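Local coordinates for high-affinity zinc uptake system protein znuA (Streptococcus suis, PDB 3MFQ) that binds zinc and probably serves as the metal-capturing, solute-binding component of an ABC-type metal uptake system, at residues 112-117 with 141-146; 165-171 with 183-189. All coordinates share one frame; numbering follows the deposited sequence.

Interaction 1. Residues 112-117 with 141-146; sequences YKSAVA and YQAQLD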
loop_
_atom_site.group_PDB
_atom_site.type_symbol
_atom_site.label_atom_id
_atom_site.label_comp_id
_atom_site.label_asym_id
_atom_site.label_seq_id
_atom_site.Cartn_x
_atom_site.Cartn_y
_atom_site.Cartn_z
ATOM N N TYR A 112 9.422 -1.633 4.243
ATOM C CA TYR A 112 8.421 -1.904 5.264
ATOM C C TYR A 112 9.084 -2.360 6.560
ATOM O O TYR A 112 8.689 -1.944 7.648
ATOM C CB TYR A 112 7.411 -2.941 4.776
ATOM C CG TYR A 112 6.153 -3.003 5.617
ATOM C CD1 TYR A 112 5.193 -2.004 5.537
ATOM C CD2 TYR A 112 5.924 -4.062 6.487
ATOM C CE1 TYR A 112 4.043 -2.055 6.301
ATOM C CE2 TYR A 112 4.776 -4.123 7.255
ATOM C CZ TYR A 112 3.839 -3.115 7.157
ATOM O OH TYR A 112 2.692 -3.166 7.918
ATOM N N LYS A 113 10.094 -3.214 6.441
ATOM C CA LYS A 113 10.865 -3.639 7.601
ATOM C C LYS A 113 11.461 -2.424 8.297
ATOM O O LYS A 113 11.569 -2.388 9.521
ATOM C CB LYS A 113 11.980 -4.596 7.186
ATOM C CG LYS A 113 11.496 -5.944 6.688
ATOM C CD LYS A 113 12.658 -6.774 6.167
ATOM C CE LYS A 113 13.716 -6.982 7.239
ATOM N NZ LYS A 113 13.220 -7.860 8.329
ATOM N N SER A 114 11.853 -1.431 7.506
ATOM C CA SER A 114 12.369 -0.185 8.051
ATOM C C SER A 114 11.293 0.504 8.875
ATOM O O SER A 114 11.527 0.885 10.021
ATOM C CB SER A 114 12.841 0.739 6.929
ATOM O OG SER A 114 13.325 1.965 7.450
ATOM N N ALA A 115 10.112 0.658 8.283
ATOM C CA ALA A 115 8.975 1.260 8.970
ATOM C C ALA A 115 8.689 0.536 10.282
ATOM O O ALA A 115 8.500 1.164 11.325
ATOM C CB ALA A 115 7.748 1.234 8.072
ATOM N N VAL A 116 8.661 -0.792 10.214
ATOM C CA VAL A 116 8.457 -1.630 11.388
ATOM C C VAL A 116 9.416 -1.251 12.503
ATOM O O VAL A 116 9.044 -1.240 13.674
ATOM C CB VAL A 116 8.656 -3.116 11.046
ATOM C CG1 VAL A 116 8.871 -3.933 12.312
ATOM C CG2 VAL A 116 7.473 -3.640 10.243
ATOM N N ALA A 117 10.652 -0.938 12.132
ATOM C CA ALA A 117 11.682 -0.582 13.102
ATOM C C ALA A 117 11.344 0.714 13.829
ATOM O O ALA A 117 11.403 0.778 15.057
ATOM C CB ALA A 117 13.032 -0.469 12.421
ATOM N N TYR A 141 8.562 -10.530 13.998
ATOM C CA TYR A 141 7.843 -10.024 12.834
ATOM C C TYR A 141 8.806 -9.653 11.709
ATOM O O TYR A 141 8.487 -9.816 10.531
ATOM C CB TYR A 141 6.953 -8.835 13.205
ATOM C CG TYR A 141 6.036 -8.384 12.086
ATOM C CD1 TYR A 141 5.134 -9.265 11.502
ATOM C CD2 TYR A 141 6.064 -7.076 11.619
ATOM C CE1 TYR A 141 4.293 -8.858 10.481
ATOM C CE2 TYR A 141 5.226 -6.660 10.599
ATOM C CZ TYR A 141 4.343 -7.554 10.035
ATOM O OH TYR A 141 3.510 -7.139 9.023
ATOM N N GLN A 142 9.983 -9.154 12.071
ATOM C CA GLN A 142 11.011 -8.873 11.079
ATOM C C GLN A 142 11.347 -10.147 10.318
ATOM O O GLN A 142 11.433 -10.148 9.090
ATOM C CB GLN A 142 12.271 -8.311 11.740
ATOM C CG GLN A 142 12.125 -6.899 12.284
ATOM C CD GLN A 142 12.035 -5.846 11.192
ATOM O OE1 GLN A 142 12.141 -4.650 11.462
ATOM N NE2 GLN A 142 11.843 -6.286 9.955
ATOM N N ALA A 143 11.529 -11.233 11.061
ATOM C CA ALA A 143 11.843 -12.526 10.471
ATOM C C ALA A 143 10.695 -13.020 9.604
ATOM O O ALA A 143 10.917 -13.647 8.570
ATOM C CB ALA A 143 12.162 -13.537 11.551
ATOM N N GLN A 144 9.468 -12.745 10.032
ATOM C CA GLN A 144 8.293 -13.136 9.264
ATOM C C GLN A 144 8.245 -12.372 7.951
ATOM O O GLN A 144 7.813 -12.903 6.928
ATOM C CB GLN A 144 7.014 -12.893 10.064
ATOM C CG GLN A 144 6.820 -13.855 11.219
ATOM C CD GLN A 144 5.545 -13.585 11.986
ATOM O OE1 GLN A 144 5.186 -14.327 12.897
ATOM N NE2 GLN A 144 4.851 -12.516 11.618
ATOM N N LEU A 145 8.692 -11.120 7.987
ATOM C CA LEU A 145 8.789 -10.312 6.782
ATOM C C LEU A 145 9.889 -10.865 5.883
ATOM O O LEU A 145 9.767 -10.856 4.660
ATOM C CB LEU A 145 9.060 -8.849 7.135
ATOM C CG LEU A 145 7.953 -8.124 7.908
ATOM C CD1 LEU A 145 8.427 -6.768 8.406
ATOM C CD2 LEU A 145 6.708 -7.977 7.051
ATOM N N ASP A 146 10.960 -11.356 6.501
ATOM C CA ASP A 146 12.051 -11.993 5.767
ATOM C C ASP A 146 11.547 -13.215 5.005
ATOM O O ASP A 146 11.728 -13.324 3.791
ATOM C CB ASP A 146 13.171 -12.407 6.723
ATOM C CG ASP A 146 13.801 -11.227 7.432
ATOM O OD1 ASP A 146 14.419 -11.429 8.496
ATOM O OD2 ASP A 146 13.676 -10.094 6.926
HETATM O O HOH W 1 1.741 -4.959 9.878
#
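K113 reaches from helix 109-123 to helix 131-156, and its side chain carries the polar part of this contact. Its CB lies beside the amide end of Q142. CG packs 3.6 Å from L145 CD1, the two chains running alongside in opposite senses. Bends about CG-CD and CD-CE (chi3 58°, chi4 69°) swing CE to 3.1 Å from D146 OD2 and bring NZ to the second helix. There NZ forms a salt bridge with D146 OD2 at 2.7 Å, on the syn side but 32° out of the carboxylate plane. A weak bond joins NZ to the carbonyl Q142 O at 3.0 Å. Beneath this layer, V116 CG2 touches both L145 CD1 and Y141 CE2, 3.8 Å from each. Y112 turns the edge of its ring to L145 CD2 and to Y141 OH. One water joins Y112 OH and Y141 OH. M19 of helix 14-24 and F266 of helix 266-281 pack on this apolar side. The local axes run antiparallel, 10.4 Å apart at closest approach. The contact has a polar outer side and an apolar inner one: an ion pair bridges the first, while buried leucine, valine and tyrosine groups fill the second, where water links the two phenols.

Interaction 2. Residues 165-171 with 183-189; sequences YLVTPHD and TLYAPQG. With ZN (zinc ion), chain D.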
loop_
_atom_site.group_PDB
_atom_site.type_symbol
_atom_site.label_atom_id
_atom_site.label_comp_id
_atom_site.label_asym_id
_atom_site.label_seq_id
_atom_site.Cartn_x
_atom_site.Cartn_y
_atom_site.Cartn_z
ATOM N N TYR A 165 4.048 -8.060 -16.560
ATOM C CA TYR A 165 3.471 -6.738 -16.748
ATOM C C TYR A 165 2.174 -6.597 -15.965
ATOM O O TYR A 165 1.189 -7.279 -16.244
ATOM C CB TYR A 165 3.225 -6.471 -18.230
ATOM C CG TYR A 165 4.491 -6.331 -19.036
ATOM C CD1 TYR A 165 5.117 -7.443 -19.581
ATOM C CD2 TYR A 165 5.063 -5.086 -19.250
ATOM C CE1 TYR A 165 6.276 -7.319 -20.320
ATOM C CE2 TYR A 165 6.222 -4.951 -19.987
ATOM C CZ TYR A 165 6.824 -6.070 -20.519
ATOM O OH TYR A 165 7.979 -5.937 -21.254
ATOM N N LEU A 166 2.184 -5.701 -14.987
ATOM C CA LEU A 166 1.040 -5.505 -14.110
ATOM C C LEU A 166 0.273 -4.251 -14.501
ATOM O O LEU A 166 0.866 -3.198 -14.730
ATOM C CB LEU A 166 1.510 -5.401 -12.660
ATOM C CG LEU A 166 0.446 -5.261 -11.573
ATOM C CD1 LEU A 166 -0.497 -6.447 -11.591
ATOM C CD2 LEU A 166 1.110 -5.130 -10.216
ATOM N N VAL A 167 -1.048 -4.366 -14.581
ATOM C CA VAL A 167 -1.891 -3.222 -14.901
ATOM C C VAL A 167 -2.874 -2.949 -13.771
ATOM O O VAL A 167 -3.694 -3.799 -13.428
ATOM C CB VAL A 167 -2.670 -3.433 -16.208
ATOM C CG1 VAL A 167 -3.518 -2.210 -16.514
ATOM C CG2 VAL A 167 -1.711 -3.719 -17.349
ATOM N N THR A 168 -2.783 -1.755 -13.199
ATOM C CA THR A 168 -3.601 -1.392 -12.054
ATOM C C THR A 168 -4.227 -0.020 -12.274
ATOM O O THR A 168 -3.763 0.742 -13.119
ATOM C CB THR A 168 -2.761 -1.379 -10.768
ATOM O OG1 THR A 168 -1.742 -0.377 -10.873
ATOM C CG2 THR A 168 -2.107 -2.732 -10.551
ATOM N N PRO A 169 -5.292 0.291 -11.518
ATOM C CA PRO A 169 -6.018 1.564 -11.616
ATOM C C PRO A 169 -5.132 2.794 -11.422
ATOM O O PRO A 169 -5.372 3.815 -12.065
ATOM C CB PRO A 169 -7.039 1.465 -10.484
ATOM C CG PRO A 169 -7.272 0.011 -10.329
ATOM C CD PRO A 169 -5.947 -0.640 -10.583
ATOM N N HIS A 170 -4.134 2.708 -10.549
ATOM C CA HIS A 170 -3.190 3.810 -10.391
ATOM C C HIS A 170 -1.800 3.339 -9.973
ATOM O O HIS A 170 -1.619 2.202 -9.541
ATOM C CB HIS A 170 -3.730 4.876 -9.432
ATOM C CG HIS A 170 -3.610 4.515 -7.985
ATOM N ND1 HIS A 170 -4.413 3.572 -7.381
ATOM C CD2 HIS A 170 -2.795 4.991 -7.014
ATOM C CE1 HIS A 170 -4.090 3.473 -6.104
ATOM N NE2 HIS A 170 -3.111 4.323 -5.856
ATOM N N ASP A 171 -0.823 4.227 -10.114
ATOM C CA ASP A 171 0.574 3.889 -9.874
ATOM C C ASP A 171 0.848 3.658 -8.392
ATOM O O ASP A 171 1.188 4.589 -7.666
ATOM C CB ASP A 171 1.471 5.006 -10.402
ATOM C CG ASP A 171 2.777 4.487 -10.957
ATOM O OD1 ASP A 171 3.128 3.325 -10.661
ATOM O OD2 ASP A 171 3.448 5.241 -11.693
ATOM N N THR A 183 7.049 -4.773 -14.515
ATOM C CA THR A 183 6.701 -3.522 -15.178
ATOM C C THR A 183 5.250 -3.163 -14.884
ATOM O O THR A 183 4.349 -3.971 -15.107
ATOM C CB THR A 183 6.891 -3.621 -16.703
ATOM O OG1 THR A 183 8.278 -3.815 -17.002
ATOM C CG2 THR A 183 6.404 -2.354 -17.382
ATOM N N LEU A 184 5.028 -1.951 -14.386
ATOM C CA LEU A 184 3.687 -1.511 -14.009
ATOM C C LEU A 184 3.170 -0.365 -14.869
ATOM O O LEU A 184 3.861 0.634 -15.079
ATOM C CB LEU A 184 3.651 -1.093 -12.536
ATOM C CG LEU A 184 2.394 -0.339 -12.088
ATOM C CD1 LEU A 184 1.187 -1.265 -12.066
ATOM C CD2 LEU A 184 2.600 0.303 -10.724
ATOM N N TYR A 185 1.944 -0.516 -15.360
ATOM C CA TYR A 185 1.253 0.567 -16.044
ATOM C C TYR A 185 -0.018 0.919 -15.283
ATOM O O TYR A 185 -0.651 0.050 -14.684
ATOM C CB TYR A 185 0.907 0.178 -17.482
ATOM C CG TYR A 185 2.104 -0.158 -18.339
ATOM C CD1 TYR A 185 2.183 -1.369 -19.008
ATOM C CD2 TYR A 185 3.155 0.734 -18.474
ATOM C CE1 TYR A 185 3.273 -1.681 -19.793
ATOM C CE2 TYR A 185 4.250 0.431 -19.256
ATOM C CZ TYR A 185 4.303 -0.777 -19.911
ATOM O OH TYR A 185 5.393 -1.083 -20.690
ATOM N N ALA A 186 -0.386 2.196 -15.308
ATOM C CA ALA A 186 -1.589 2.659 -14.627
ATOM C C ALA A 186 -2.157 3.898 -15.307
ATOM O O ALA A 186 -1.422 4.837 -15.613
ATOM C CB ALA A 186 -1.291 2.947 -13.168
ATOM N N PRO A 187 -3.476 3.901 -15.546
ATOM C CA PRO A 187 -4.141 5.040 -16.187
ATOM C C PRO A 187 -4.135 6.266 -15.282
ATOM O O PRO A 187 -4.648 7.315 -15.669
ATOM C CB PRO A 187 -5.575 4.538 -16.386
ATOM C CG PRO A 187 -5.754 3.494 -15.339
ATOM C CD PRO A 187 -4.422 2.821 -15.225
ATOM N N GLN A 188 -3.563 6.128 -14.092
ATOM C CA GLN A 188 -3.492 7.241 -13.152
ATOM C C GLN A 188 -2.114 7.361 -12.517
ATOM O O GLN A 188 -1.344 6.401 -12.492
ATOM C CB GLN A 188 -4.559 7.102 -12.068
ATOM C CG GLN A 188 -4.578 8.253 -11.081
ATOM C CD GLN A 188 -5.837 8.279 -10.246
ATOM O OE1 GLN A 188 -6.466 9.324 -10.090
ATOM N NE2 GLN A 188 -6.218 7.127 -9.712
ATOM N N GLY A 189 -1.809 8.546 -12.002
ATOM C CA GLY A 189 -0.514 8.809 -11.406
ATOM C C GLY A 189 -0.305 8.111 -10.077
ATOM O O GLY A 189 -0.912 7.076 -9.797
HETATM ZN ZN ZN D . -2.361 4.863 -3.892
#
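The strands of a beta-alpha-beta unit, 165-167 and 183-185, pair in parallel, and the first runs on into the loop that carries zinc ligand H170. L166 is bonded across the pair through both N and O: L166 N donates to T183 O at 2.8 Å, and L166 O accepts from Y185 N at 3.0 Å. T168 N continues the ladder to Y185 O at 3.2 Å. Y165, V167, T183 and Y185 share one face of the sheet. On it, Y165 CD2 lies 3.5 Å from T183 CB, the two running alongside in the same sense. On the other face L184 CD1 meets L166 CG, and it also reaches T168 OG1 beyond the strand end. Past the strands, D171 N is shared by G189 O (2.9 Å) and Q188 O, each met from above its carbonyl plane. T168 OG1 donates to H170 O within the same loop. The NE2 of H170 binds zinc at 2.2 Å, and G189 O lies at the ring edge. H41, H104 and D254 complete the zinc site, while E219 accepts a bond from H170 ND1 and so probably orients the imidazole. V167 bonds through its backbone to F217 of strand 215-217. Helix 225-235 covers V167 and P169 through M227, and helix 198-211 meets Y185 through L207.

From the N terminus, interaction 1 comes first. It closes the chain between helix 109-123 and helix 131-156, with 23 residues between its segments. Helix 131-156 then leads on to strand 165-167, where interaction 2 opens. That contact closes a shorter loop of 11 residues, which holds helix 174-179. The two are in series and neither nest nor cross. Their centres are 26 Å apart, on opposite sides of the chain's centre, and their nearest atoms are about 15 Å apart. Interaction 1 ties two helices together, whereas interaction 2 ties two strands and their loops beside the zinc.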